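Local coordinates for protein arylesterase (PDB 5L2P) that hydrolyses aromatic esters such as phenyl acetate, the organophosphate paraoxon and p-nitrophenyl fatty acid esters, at residues A[200-205]-A[278-283]; A[36-41]-A[282-287]; A[193-198]-A[204-209]; A[95-100]-A[153-158]; A[244-249]-A[295-300]. All coordinates share one frame; numbering follows the deposited sequence.

Interactions 1 and 4 hold two members of the inferred catalytic triad: His281 NE2 of interaction 1 lies 3.0 Å from Ser156 OG of interaction 4, although the centres of the two contacts are about 17 Å apart. Interactions 2 and 3 flank interaction 1 at about 11 Å and 10 Å between centres, sharing Ala282 and Phe283 with it on one hand and Leu204 and Asp205 on the other. Interactions 4 and 5 pack helices 95-105 and 287-305 on strands of one sheet and meet where Phe153 CE2 approaches Ile297 CD1 at 3.8 Å. Phe283 CZ, 3.9 Å from Val246 CG1, connects the chain after His281 to interaction 5.

Interaction 1: A[200-205]-A[278-283]; sequences KGYFLD and GNVHAF
Leu204 sets its CD2 methyl over one face of the imidazole of His281, the inferred catalytic histidine of this alpha/beta hydrolase, just after the short, weakly bonded strand 279-280. The methyl stands over the middle of the ring, 3.6 Å from the His281 centroid and 11° off its normal, a CH-pi contact that includes every ring atom. With CG anti to the backbone N in both residues (chi1 -172° in Leu204, 177° in His281), the two side chains reach across to each other, and their CB atoms also touch. On the opposite face Ala282 CB sits nearer the rim, so the imidazole is sandwiched between aliphatic groups while its nitrogens bond outward, ND1 to Asp251 OD2 and NE2 to Ser156 OG. With an alanine in place of His281, Ser156 and Asp251 would probably lose the partner that joins them, and a gap would open beneath Leu204 CD2.

A second, looser touch lies beside the first. Val280 CG1 meets the edge of the Tyr202 ring, near its plane, 4.1 Å from CD1, the two side chains crossing at about a right angle. The tyrosine then turns away toward Tyr198, which it meets edge-to-face. Leu204 is the centre of an inverse gamma turn, and the loop carrying it is closed by Gly201 N, which donates to Asp205 OD1 at 3.0 Å, nearly along the C-O axis.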
# COMPACT_ATOMS: atom_id res chain seq x y z
N LYS A 200 -4.55 -6.53 -15.38
CA LYS A 200 -4.12 -7.41 -16.46
C LYS A 200 -3.40 -8.63 -15.93
O LYS A 200 -2.34 -8.49 -15.36
CB LYS A 200 -3.22 -6.64 -17.43
CG LYS A 200 -3.63 -6.78 -18.88
CD LYS A 200 -5.06 -6.33 -19.18
CE LYS A 200 -5.09 -4.96 -19.84
NZ LYS A 200 -4.39 -4.94 -21.17
N GLY A 201 -3.98 -9.81 -16.13
CA GLY A 201 -3.39 -11.07 -15.66
C GLY A 201 -4.02 -11.60 -14.37
O GLY A 201 -3.41 -12.33 -13.62
N TYR A 202 -5.25 -11.18 -14.10
CA TYR A 202 -5.98 -11.57 -12.93
C TYR A 202 -7.46 -11.62 -13.27
O TYR A 202 -8.29 -11.08 -12.54
CB TYR A 202 -5.74 -10.58 -11.80
CG TYR A 202 -4.29 -10.39 -11.41
CD1 TYR A 202 -3.68 -11.20 -10.47
CD2 TYR A 202 -3.54 -9.41 -11.96
CE1 TYR A 202 -2.36 -11.01 -10.11
CE2 TYR A 202 -2.24 -9.18 -11.60
CZ TYR A 202 -1.65 -9.98 -10.67
OH TYR A 202 -0.32 -9.78 -10.29
N PHE A 203 -7.76 -12.34 -14.37
CA PHE A 203 -9.10 -12.61 -14.87
C PHE A 203 -9.82 -11.36 -15.36
O PHE A 203 -10.12 -11.27 -16.56
CB PHE A 203 -9.94 -13.35 -13.85
CG PHE A 203 -11.33 -13.64 -14.35
CD1 PHE A 203 -11.57 -14.71 -15.24
CD2 PHE A 203 -12.38 -12.82 -14.01
CE1 PHE A 203 -12.85 -14.97 -15.71
CE2 PHE A 203 -13.66 -13.07 -14.49
CZ PHE A 203 -13.89 -14.15 -15.33
N LEU A 204 -10.12 -10.44 -14.46
CA LEU A 204 -10.80 -9.19 -14.81
C LEU A 204 -9.86 -8.24 -15.55
O LEU A 204 -9.23 -7.37 -14.91
CB LEU A 204 -11.30 -8.46 -13.55
CG LEU A 204 -12.19 -7.25 -13.80
CD1 LEU A 204 -13.37 -7.66 -14.68
CD2 LEU A 204 -12.73 -6.71 -12.48
N ASP A 205 -9.77 -8.42 -16.87
CA ASP A 205 -8.88 -7.61 -17.67
C ASP A 205 -9.51 -6.31 -18.13
O ASP A 205 -10.42 -6.33 -18.91
CB ASP A 205 -8.34 -8.38 -18.87
CG ASP A 205 -7.47 -9.56 -18.46
OD1 ASP A 205 -6.42 -9.37 -17.84
OD2 ASP A 205 -7.82 -10.69 -18.84
N GLY A 278 -5.50 -12.78 -1.01
CA GLY A 278 -5.04 -13.88 -1.83
C GLY A 278 -6.02 -14.32 -2.89
O GLY A 278 -5.91 -15.42 -3.45
N ASN A 279 -6.95 -13.43 -3.21
CA ASN A 279 -8.02 -13.69 -4.14
C ASN A 279 -8.18 -12.62 -5.15
O ASN A 279 -7.83 -11.48 -4.91
CB ASN A 279 -9.33 -13.92 -3.43
CG ASN A 279 -9.46 -15.34 -2.89
OD1 ASN A 279 -10.06 -16.24 -3.53
ND2 ASN A 279 -8.83 -15.58 -1.77
N VAL A 280 -8.65 -13.05 -6.32
CA VAL A 280 -8.86 -12.15 -7.43
C VAL A 280 -10.33 -11.77 -7.46
O VAL A 280 -11.09 -12.15 -6.59
CB VAL A 280 -8.39 -12.77 -8.77
CG1 VAL A 280 -6.89 -13.08 -8.69
CG2 VAL A 280 -9.22 -13.99 -9.16
N HIS A 281 -10.71 -10.97 -8.44
CA HIS A 281 -12.07 -10.48 -8.55
C HIS A 281 -13.10 -11.60 -8.49
O HIS A 281 -12.99 -12.61 -9.20
CB HIS A 281 -12.21 -9.71 -9.84
CG HIS A 281 -13.59 -9.21 -10.12
ND1 HIS A 281 -14.15 -8.14 -9.45
CD2 HIS A 281 -14.52 -9.64 -10.99
CE1 HIS A 281 -15.36 -7.93 -9.92
NE2 HIS A 281 -15.62 -8.84 -10.84
N ALA A 282 -14.09 -11.41 -7.63
CA ALA A 282 -15.22 -12.36 -7.47
C ALA A 282 -14.83 -13.75 -6.93
O ALA A 282 -15.61 -14.64 -6.93
CB ALA A 282 -15.99 -12.46 -8.77
N PHE A 283 -13.61 -13.88 -6.43
CA PHE A 283 -13.11 -15.11 -5.83
C PHE A 283 -13.06 -16.27 -6.82
O PHE A 283 -13.18 -17.42 -6.46
CB PHE A 283 -13.90 -15.45 -4.55
CG PHE A 283 -14.26 -14.22 -3.73
CD1 PHE A 283 -13.29 -13.43 -3.17
CD2 PHE A 283 -15.58 -13.83 -3.59
CE1 PHE A 283 -13.61 -12.29 -2.45
CE2 PHE A 283 -15.92 -12.69 -2.88
CZ PHE A 283 -14.92 -11.91 -2.31

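Interaction 2: A[36-41]-A[282-287]; sequences ELLAKA and AFLGSP
Ala41, two residues beyond the end of helix 27-39, comes to within 6.6 Å of Pro287, CA to CA, where the chain after His281, the inferred catalytic histidine, enters helix 287-305, and no hydrogen bond joins the two backbones. The carbonyl O of Ala41 rests against the proline ring, 3.7 Å from Pro287 CB and 4.1 Å from Pro287 CG.

The other touch is a meeting of leucine methyls. Leu38 CD2 and Leu284 CD2 lie 4.2 Å apart, end against end, with the side chains set at an oblique angle. In both residues CG is anti to the carbonyl carbon (chi1 -64° in Leu38 and -79° in Leu284), which carries the branched end nearer to its partner than the CB direction alone would. Leu38 also touches Leu88, whereas Leu284 packs on Phe10 of helix 5-17 and on Phe203, so this pair belongs to a wider apolar cluster between the N-terminal helices and the segment 282-287.

That segment follows a type II beta turn from Phe283 to Ser286, closed by Ser286 N bonding to Phe283 O at 3.2 Å. Gly285 occupies it with positive phi (83°), backbone angles at which a CB would run into the preceding carbonyl O. Ser286 is the N-cap of helix 287-305, and its OG bonds to Thr289 OG1 and Glu6 OE2. N-terminal helices packed against the chain after the histidine are consistent with the cap region of hormone-sensitive-lipase-like esterases, the group to which GDXG enzymes belong.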
# COMPACT_ATOMS: atom_id res chain seq x y z
N GLU A 36 -21.22 -20.11 -19.33
CA GLU A 36 -21.03 -21.53 -19.02
C GLU A 36 -19.91 -21.69 -17.99
O GLU A 36 -20.01 -22.53 -17.09
CB GLU A 36 -20.65 -22.33 -20.26
CG GLU A 36 -21.66 -22.29 -21.42
CD GLU A 36 -22.78 -23.31 -21.34
OE1 GLU A 36 -22.71 -24.18 -20.45
OE2 GLU A 36 -23.72 -23.20 -22.16
N LEU A 37 -18.84 -20.89 -18.14
CA LEU A 37 -17.72 -20.84 -17.15
C LEU A 37 -18.19 -20.43 -15.76
O LEU A 37 -17.82 -21.05 -14.77
CB LEU A 37 -16.60 -19.87 -17.60
CG LEU A 37 -15.45 -19.49 -16.63
CD1 LEU A 37 -14.72 -20.73 -16.13
CD2 LEU A 37 -14.40 -18.57 -17.29
N LEU A 38 -19.00 -19.38 -15.70
CA LEU A 38 -19.44 -18.82 -14.42
C LEU A 38 -20.45 -19.75 -13.75
O LEU A 38 -20.46 -19.89 -12.51
CB LEU A 38 -20.07 -17.43 -14.63
CG LEU A 38 -19.14 -16.34 -15.14
CD1 LEU A 38 -19.97 -15.11 -15.52
CD2 LEU A 38 -18.03 -16.01 -14.17
N ALA A 39 -21.30 -20.38 -14.55
CA ALA A 39 -22.36 -21.22 -14.03
C ALA A 39 -21.81 -22.53 -13.44
O ALA A 39 -22.43 -23.12 -12.58
CB ALA A 39 -23.35 -21.51 -15.13
N LYS A 40 -20.65 -22.99 -13.90
CA LYS A 40 -20.04 -24.21 -13.37
C LYS A 40 -19.09 -23.96 -12.19
O LYS A 40 -18.54 -24.89 -11.64
CB LYS A 40 -19.27 -24.92 -14.49
CG LYS A 40 -20.16 -25.35 -15.67
CD LYS A 40 -19.36 -25.65 -16.95
CE LYS A 40 -18.70 -27.02 -17.00
NZ LYS A 40 -19.66 -28.04 -17.49
N ALA A 41 -18.91 -22.70 -11.79
CA ALA A 41 -17.81 -22.29 -10.90
C ALA A 41 -17.99 -22.79 -9.47
O ALA A 41 -17.04 -23.30 -8.88
CB ALA A 41 -17.65 -20.77 -10.91
N ALA A 282 -14.09 -11.41 -7.63
CA ALA A 282 -15.22 -12.36 -7.47
C ALA A 282 -14.83 -13.75 -6.93
O ALA A 282 -15.61 -14.64 -6.93
CB ALA A 282 -15.99 -12.46 -8.77
N PHE A 283 -13.61 -13.88 -6.43
CA PHE A 283 -13.11 -15.11 -5.83
C PHE A 283 -13.06 -16.27 -6.82
O PHE A 283 -13.18 -17.42 -6.46
CB PHE A 283 -13.90 -15.45 -4.55
CG PHE A 283 -14.26 -14.22 -3.73
CD1 PHE A 283 -13.29 -13.43 -3.17
CD2 PHE A 283 -15.58 -13.83 -3.59
CE1 PHE A 283 -13.61 -12.29 -2.45
CE2 PHE A 283 -15.92 -12.69 -2.88
CZ PHE A 283 -14.92 -11.91 -2.31
N LEU A 284 -12.83 -15.94 -8.08
CA LEU A 284 -12.73 -16.92 -9.14
C LEU A 284 -11.52 -17.81 -8.98
O LEU A 284 -10.43 -17.35 -8.61
CB LEU A 284 -12.71 -16.21 -10.49
CG LEU A 284 -14.15 -15.82 -10.84
CD1 LEU A 284 -14.20 -14.51 -11.63
CD2 LEU A 284 -14.90 -16.95 -11.58
N GLY A 285 -11.71 -19.10 -9.29
CA GLY A 285 -10.67 -20.10 -9.09
C GLY A 285 -10.61 -20.64 -7.66
O GLY A 285 -9.72 -21.45 -7.36
N SER A 286 -11.52 -20.18 -6.79
CA SER A 286 -11.60 -20.65 -5.43
C SER A 286 -13.05 -20.79 -4.96
O SER A 286 -13.58 -19.91 -4.30
CB SER A 286 -10.85 -19.72 -4.48
OG SER A 286 -10.87 -20.25 -3.15
N PRO A 287 -13.70 -21.90 -5.33
CA PRO A 287 -15.07 -22.11 -4.89
C PRO A 287 -15.21 -22.17 -3.37
O PRO A 287 -16.26 -21.81 -2.86
CB PRO A 287 -15.48 -23.45 -5.57
CG PRO A 287 -14.23 -24.05 -6.05
CD PRO A 287 -13.28 -22.92 -6.31

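Interaction 3: A[193-198]-A[204-209]; sequences KSMNRY and LDINLP
Met195, in the short helix 193-197, presses its thioether into the extended chain 204-209, where Ile206 and Leu208 receive it. Its CG is anti to the backbone N (chi1 178°), after which the chain bends at both chi2 and chi3, so that sulfur rather than the CH2 groups leads toward the loop. SD lies 4.0 Å from Ile206 CD1 and 4.2 Å from Leu208 CD2, and the methyl CE also touches Ile206, at 4.1 Å from CD1. The methionine runs across Ile206 at about a right angle and meets Leu208 more obliquely. Both hydrophobic residues direct their CB atoms toward the helix, whereas Asn207 between them points away, the alternation of an extended chain.

Asn196 follows. Its CB leaves the helix away from the loop, yet OD1 swings back to lie 4.0 Å from Leu208 CD1, a van der Waals touch alone. The amide nitrogen ND2 has firmer partners, bonding to the carbonyl oxygens of Ser192 and Leu190. At Tyr198, the first residue to depart from helical angles, the side chain leads away from the loop, where its ring meets that of Tyr250 edge-to-face.

Five residues join this segment to the extended chain 204-209, which folds back past it and ends in a cis peptide before Pro209. Helix 254-266 borders the short helix, with Gln256 against Met195 and Arg254 against both Ser194 and Tyr198. At the same place two neighbouring subunits approach: Lys193 NZ forms a salt bridge with Glu258 of one, and Arg197 NH2 with Glu249 of another, while the loop leads on to helix 212-217.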
# COMPACT_ATOMS: atom_id res chain seq x y z
N LYS A 193 -3.85 2.17 -6.94
CA LYS A 193 -2.83 1.17 -7.08
C LYS A 193 -3.41 -0.17 -7.57
O LYS A 193 -2.81 -0.84 -8.44
CB LYS A 193 -2.13 0.92 -5.75
CG LYS A 193 -1.21 2.05 -5.37
CD LYS A 193 0.09 2.03 -6.14
CE LYS A 193 0.85 3.31 -6.01
NZ LYS A 193 2.11 3.15 -6.79
N SER A 194 -4.53 -0.57 -6.98
CA SER A 194 -5.16 -1.84 -7.35
C SER A 194 -5.48 -1.86 -8.86
O SER A 194 -5.20 -2.84 -9.50
CB SER A 194 -6.43 -2.09 -6.50
OG SER A 194 -7.46 -1.21 -6.80
N MET A 195 -6.01 -0.76 -9.38
CA MET A 195 -6.39 -0.66 -10.76
C MET A 195 -5.19 -0.82 -11.70
O MET A 195 -5.21 -1.66 -12.63
CB MET A 195 -7.11 0.66 -11.05
CG MET A 195 -7.50 0.85 -12.53
SD MET A 195 -8.65 -0.40 -13.19
CE MET A 195 -10.12 -0.05 -12.24
N ASN A 196 -4.13 -0.09 -11.40
CA ASN A 196 -2.97 -0.08 -12.28
C ASN A 196 -2.15 -1.36 -12.21
O ASN A 196 -1.54 -1.75 -13.18
CB ASN A 196 -2.10 1.15 -11.97
CG ASN A 196 -2.72 2.42 -12.50
OD1 ASN A 196 -2.65 2.67 -13.68
ND2 ASN A 196 -3.36 3.21 -11.65
N ARG A 197 -2.16 -2.01 -11.06
CA ARG A 197 -1.35 -3.20 -10.84
C ARG A 197 -2.04 -4.47 -11.24
O ARG A 197 -1.39 -5.41 -11.72
CB ARG A 197 -0.97 -3.32 -9.36
CG ARG A 197 0.02 -2.31 -8.84
CD ARG A 197 0.32 -2.48 -7.34
NE ARG A 197 1.51 -1.69 -7.02
CZ ARG A 197 1.92 -1.36 -5.81
NH1 ARG A 197 1.25 -1.72 -4.75
NH2 ARG A 197 3.03 -0.67 -5.70
N TYR A 198 -3.35 -4.54 -11.06
CA TYR A 198 -4.06 -5.81 -11.31
C TYR A 198 -5.09 -5.70 -12.42
O TYR A 198 -6.06 -6.45 -12.44
CB TYR A 198 -4.74 -6.29 -10.05
CG TYR A 198 -3.89 -6.17 -8.82
CD1 TYR A 198 -2.63 -6.74 -8.75
CD2 TYR A 198 -4.35 -5.48 -7.72
CE1 TYR A 198 -1.83 -6.61 -7.63
CE2 TYR A 198 -3.57 -5.35 -6.59
CZ TYR A 198 -2.31 -5.91 -6.55
OH TYR A 198 -1.51 -5.83 -5.42
N LEU A 204 -10.12 -10.44 -14.46
CA LEU A 204 -10.80 -9.19 -14.81
C LEU A 204 -9.86 -8.24 -15.55
O LEU A 204 -9.23 -7.37 -14.91
CB LEU A 204 -11.30 -8.46 -13.55
CG LEU A 204 -12.19 -7.25 -13.80
CD1 LEU A 204 -13.37 -7.66 -14.68
CD2 LEU A 204 -12.73 -6.71 -12.48
N ASP A 205 -9.77 -8.42 -16.87
CA ASP A 205 -8.88 -7.61 -17.67
C ASP A 205 -9.51 -6.31 -18.13
O ASP A 205 -10.42 -6.33 -18.91
CB ASP A 205 -8.34 -8.38 -18.87
CG ASP A 205 -7.47 -9.56 -18.46
OD1 ASP A 205 -6.42 -9.37 -17.84
OD2 ASP A 205 -7.82 -10.69 -18.84
N ILE A 206 -8.95 -5.18 -17.70
CA ILE A 206 -9.49 -3.84 -17.94
C ILE A 206 -8.50 -2.98 -18.73
O ILE A 206 -7.35 -2.89 -18.39
CB ILE A 206 -9.77 -3.16 -16.60
CG1 ILE A 206 -10.74 -4.00 -15.78
CG2 ILE A 206 -10.33 -1.75 -16.80
CD1 ILE A 206 -10.98 -3.45 -14.38
N ASN A 207 -8.96 -2.35 -19.81
CA ASN A 207 -8.16 -1.37 -20.55
C ASN A 207 -8.49 0.03 -20.07
O ASN A 207 -9.61 0.30 -19.62
CB ASN A 207 -8.41 -1.46 -22.07
CG ASN A 207 -7.73 -2.67 -22.69
OD1 ASN A 207 -6.54 -2.94 -22.42
ND2 ASN A 207 -8.46 -3.41 -23.54
N LEU A 208 -7.50 0.93 -20.17
CA LEU A 208 -7.66 2.33 -19.73
C LEU A 208 -7.51 3.26 -20.92
O LEU A 208 -6.76 2.97 -21.83
CB LEU A 208 -6.63 2.67 -18.64
CG LEU A 208 -6.68 1.86 -17.33
CD1 LEU A 208 -5.59 2.34 -16.35
CD2 LEU A 208 -8.03 1.84 -16.64
N PRO A 209 -8.17 4.42 -20.91
CA PRO A 209 -8.98 4.98 -19.82
C PRO A 209 -10.39 4.40 -19.68
O PRO A 209 -10.90 4.31 -18.56
CB PRO A 209 -9.05 6.48 -20.17
CG PRO A 209 -8.95 6.51 -21.64
CD PRO A 209 -8.04 5.35 -22.04

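Interaction 4: A[95-100]-A[153-158]; sequences DAISRI and FGISAG
Ile97 lays its CG2 methyl against the ring of Phe153 and the tip of Ile155, joining helix 95-105 to strand 150-155, the strand that leads into the nucleophile elbow of the alpha/beta hydrolase fold. CG2 is anti to the backbone N of Ile97, and this methyl, not the longer CG1-CD1 branch, does the touching. It comes 3.9 Å from Phe153 CE1 and 4.1 Å from Phe153 CZ, in an oblique approach at the far end of the ring, with the side chains at about a right angle. Ile155, two residues on and so on the same side of the strand, adds its CD1 at 4.3 Å from Ile97 CG2. Phe153 also touches Ile297 of helix 287-305 and meets His80 edge-to-face.

Directly beyond lies Ser156, the inferred nucleophile, in the Gly154-x-Ser156-x-Gly158 pattern. Its positive phi (69°) is the hallmark of the elbow. The flanking glycines permit the sharp turn: a CB on Gly154 would collide with Gly158 O, and one on Gly158 with Ile155 N. Elsewhere on helix 95-105, where Arg99 touches Tyr67 of strand 61-68, Arg99 NE forms a salt bridge with Asp95 OD2, which lies in the guanidinium plane. The elbow is closed by a backbone bond, Gly158 N to Ile155 O, of 2.8 Å.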
# COMPACT_ATOMS: atom_id res chain seq x y z
N ASP A 95 -26.73 -18.80 -9.90
CA ASP A 95 -27.73 -19.66 -9.23
C ASP A 95 -27.18 -20.30 -7.96
O ASP A 95 -27.85 -20.34 -6.94
CB ASP A 95 -28.21 -20.71 -10.22
CG ASP A 95 -29.30 -21.62 -9.65
OD1 ASP A 95 -30.48 -21.26 -9.65
OD2 ASP A 95 -28.97 -22.73 -9.18
N ALA A 96 -25.96 -20.80 -8.04
CA ALA A 96 -25.29 -21.47 -6.91
C ALA A 96 -25.06 -20.51 -5.72
O ALA A 96 -25.16 -20.93 -4.56
CB ALA A 96 -23.94 -22.08 -7.33
N ILE A 97 -24.78 -19.24 -6.03
CA ILE A 97 -24.66 -18.22 -5.00
C ILE A 97 -26.00 -17.97 -4.30
O ILE A 97 -26.04 -17.87 -3.06
CB ILE A 97 -24.11 -16.90 -5.51
CG1 ILE A 97 -22.73 -17.11 -6.17
CG2 ILE A 97 -23.95 -15.91 -4.36
CD1 ILE A 97 -21.69 -17.87 -5.34
N SER A 98 -27.07 -17.87 -5.10
CA SER A 98 -28.39 -17.59 -4.56
C SER A 98 -28.84 -18.67 -3.61
O SER A 98 -29.48 -18.38 -2.61
CB SER A 98 -29.41 -17.45 -5.68
OG SER A 98 -29.01 -16.51 -6.67
N ARG A 99 -28.53 -19.93 -3.95
CA ARG A 99 -28.89 -21.08 -3.13
C ARG A 99 -28.17 -21.08 -1.78
O ARG A 99 -28.80 -21.27 -0.75
CB ARG A 99 -28.56 -22.41 -3.84
CG ARG A 99 -29.44 -22.70 -5.00
CD ARG A 99 -28.77 -23.62 -6.03
NE ARG A 99 -29.75 -24.12 -6.97
CZ ARG A 99 -30.62 -25.08 -6.70
NH1 ARG A 99 -30.61 -25.68 -5.54
NH2 ARG A 99 -31.49 -25.48 -7.61
N ILE A 100 -26.85 -20.89 -1.81
CA ILE A 100 -26.08 -20.80 -0.57
C ILE A 100 -26.53 -19.59 0.26
O ILE A 100 -26.61 -19.67 1.49
CB ILE A 100 -24.58 -20.69 -0.85
CG1 ILE A 100 -24.06 -21.95 -1.53
CG2 ILE A 100 -23.80 -20.48 0.45
CD1 ILE A 100 -22.72 -21.75 -2.22
N PHE A 153 -28.26 -7.48 -2.72
CA PHE A 153 -26.99 -8.19 -2.80
C PHE A 153 -26.57 -8.29 -4.26
O PHE A 153 -27.40 -8.42 -5.15
CB PHE A 153 -27.16 -9.55 -2.17
CG PHE A 153 -25.99 -10.46 -2.34
CD1 PHE A 153 -25.89 -11.27 -3.47
CD2 PHE A 153 -25.00 -10.54 -1.35
CE1 PHE A 153 -24.81 -12.13 -3.65
CE2 PHE A 153 -23.91 -11.39 -1.52
CZ PHE A 153 -23.83 -12.20 -2.67
N GLY A 154 -25.27 -8.18 -4.54
CA GLY A 154 -24.80 -8.15 -5.89
C GLY A 154 -23.31 -8.23 -5.99
O GLY A 154 -22.62 -7.73 -5.13
N ILE A 155 -22.82 -8.88 -7.06
CA ILE A 155 -21.39 -9.10 -7.30
C ILE A 155 -20.94 -8.35 -8.55
O ILE A 155 -21.54 -8.45 -9.58
CB ILE A 155 -21.08 -10.60 -7.41
CG1 ILE A 155 -21.46 -11.31 -6.10
CG2 ILE A 155 -19.62 -10.86 -7.79
CD1 ILE A 155 -21.55 -12.82 -6.18
N SER A 156 -19.89 -7.56 -8.43
CA SER A 156 -19.25 -6.89 -9.58
C SER A 156 -20.14 -5.78 -10.24
O SER A 156 -20.36 -4.73 -9.68
CB SER A 156 -18.77 -7.96 -10.56
OG SER A 156 -18.14 -7.36 -11.66
N ALA A 157 -20.65 -6.00 -11.43
CA ALA A 157 -21.70 -5.15 -11.99
C ALA A 157 -22.94 -5.23 -11.11
O ALA A 157 -23.71 -4.28 -11.05
CB ALA A 157 -22.05 -5.59 -13.43
N GLY A 158 -23.17 -6.38 -10.50
CA GLY A 158 -24.28 -6.55 -9.55
C GLY A 158 -24.08 -5.64 -8.34
O GLY A 158 -25.04 -5.11 -7.80

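Interaction 5: A[244-249]-A[295-300]; sequences IVVTAE and VMIGAL
Ile244 places CG1 anti to its carbonyl carbon (chi1 -61°) and then extends at chi2, so that CD1 runs out from the strand to lie 3.8 Å from Leu300 CB and 3.9 Å from Leu300 CD1. Leu300 answers with the same first torsion (-67°), its side chain passing obliquely by the isoleucine. Ile244 CG2 is a looser neighbour of Ile297 CG1, at 4.5 Å. Two residues along the strand, Val246 uses its CG2 branch to meet Ile297 CD1 at 4.2 Å.

These side chains bury one face of strand 242-248, in the central sheet of the alpha/beta hydrolase fold, beneath helix 287-305. The axes of strand 244-248 and helix 295-300 run nearly antiparallel, at 171°, with a closest approach of 10.9 Å. Every touching residue is buried and apolar. Ile297 continues onto Val180 and Val182 of the adjacent strand 178-182, while Leu300 reaches Leu272 of strand 271-276 on the other side of 242-248. Along the helix, Met296 and Leu300 also pack against Leu300 and Met296 of a neighbouring subunit, and Ala299 meets Ala299 of that same subunit.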
# COMPACT_ATOMS: atom_id res chain seq x y z
N ILE A 244 -22.66 -3.86 3.84
CA ILE A 244 -21.57 -4.81 3.94
C ILE A 244 -20.84 -4.79 2.60
O ILE A 244 -21.30 -5.38 1.65
CB ILE A 244 -22.08 -6.22 4.25
CG1 ILE A 244 -22.83 -6.20 5.59
CG2 ILE A 244 -20.94 -7.23 4.30
CD1 ILE A 244 -23.64 -7.44 5.89
N VAL A 245 -19.69 -4.11 2.54
CA VAL A 245 -18.85 -4.05 1.32
C VAL A 245 -17.68 -5.01 1.40
O VAL A 245 -16.91 -5.01 2.34
CB VAL A 245 -18.33 -2.64 1.04
CG1 VAL A 245 -17.63 -2.56 -0.29
CG2 VAL A 245 -19.47 -1.64 1.06
N VAL A 246 -17.56 -5.86 0.38
CA VAL A 246 -16.54 -6.89 0.36
C VAL A 246 -15.66 -6.67 -0.85
O VAL A 246 -16.16 -6.40 -1.94
CB VAL A 246 -17.16 -8.29 0.30
CG1 VAL A 246 -16.09 -9.39 0.38
CG2 VAL A 246 -18.13 -8.46 1.45
N THR A 247 -14.34 -6.69 -0.64
CA THR A 247 -13.39 -6.52 -1.70
C THR A 247 -12.42 -7.72 -1.74
O THR A 247 -12.34 -8.51 -0.80
CB THR A 247 -12.61 -5.21 -1.57
OG1 THR A 247 -11.93 -5.14 -0.30
CG2 THR A 247 -13.52 -4.02 -1.74
N ALA A 248 -11.66 -7.81 -2.84
CA ALA A 248 -10.60 -8.77 -2.97
C ALA A 248 -9.25 -8.08 -3.18
O ALA A 248 -9.16 -7.08 -3.90
CB ALA A 248 -10.90 -9.69 -4.14
N GLU A 249 -8.19 -8.66 -2.62
CA GLU A 249 -6.86 -8.04 -2.66
C GLU A 249 -6.28 -7.82 -4.05
O GLU A 249 -5.72 -6.75 -4.35
CB GLU A 249 -5.89 -8.86 -1.79
CG GLU A 249 -4.48 -8.32 -1.68
CD GLU A 249 -3.61 -9.21 -0.84
OE1 GLU A 249 -4.09 -10.34 -0.53
OE2 GLU A 249 -2.46 -8.77 -0.46
N VAL A 295 -21.57 -17.44 2.94
CA VAL A 295 -22.03 -17.89 4.26
C VAL A 295 -21.85 -16.81 5.35
O VAL A 295 -22.74 -16.62 6.18
CB VAL A 295 -21.31 -19.19 4.67
CG1 VAL A 295 -21.46 -19.51 6.14
CG2 VAL A 295 -21.85 -20.35 3.87
N MET A 296 -20.70 -16.14 5.33
CA MET A 296 -20.45 -15.00 6.26
C MET A 296 -21.51 -13.89 6.10
O MET A 296 -22.08 -13.39 7.08
CB MET A 296 -19.06 -14.39 6.04
CG MET A 296 -17.95 -15.30 6.50
SD MET A 296 -16.32 -14.56 6.52
CE MET A 296 -16.07 -14.28 4.80
N ILE A 297 -21.74 -13.52 4.84
CA ILE A 297 -22.71 -12.49 4.54
C ILE A 297 -24.08 -12.91 5.02
O ILE A 297 -24.80 -12.10 5.57
CB ILE A 297 -22.72 -12.18 3.04
CG1 ILE A 297 -21.46 -11.38 2.66
CG2 ILE A 297 -23.97 -11.42 2.63
CD1 ILE A 297 -21.20 -11.30 1.15
N GLY A 298 -24.46 -14.17 4.77
CA GLY A 298 -25.76 -14.70 5.20
C GLY A 298 -25.96 -14.64 6.71
O GLY A 298 -27.03 -14.28 7.18
N ALA A 299 -24.92 -14.99 7.45
CA ALA A 299 -24.96 -14.91 8.90
C ALA A 299 -25.23 -13.47 9.41
O ALA A 299 -25.97 -13.27 10.36
CB ALA A 299 -23.65 -15.42 9.50
N LEU A 300 -24.62 -12.49 8.76
CA LEU A 300 -24.83 -11.09 9.10
C LEU A 300 -26.20 -10.59 8.72
O LEU A 300 -26.82 -9.88 9.49
CB LEU A 300 -23.77 -10.20 8.44
CG LEU A 300 -22.34 -10.43 8.97
CD1 LEU A 300 -21.37 -9.60 8.13
CD2 LEU A 300 -22.25 -10.07 10.45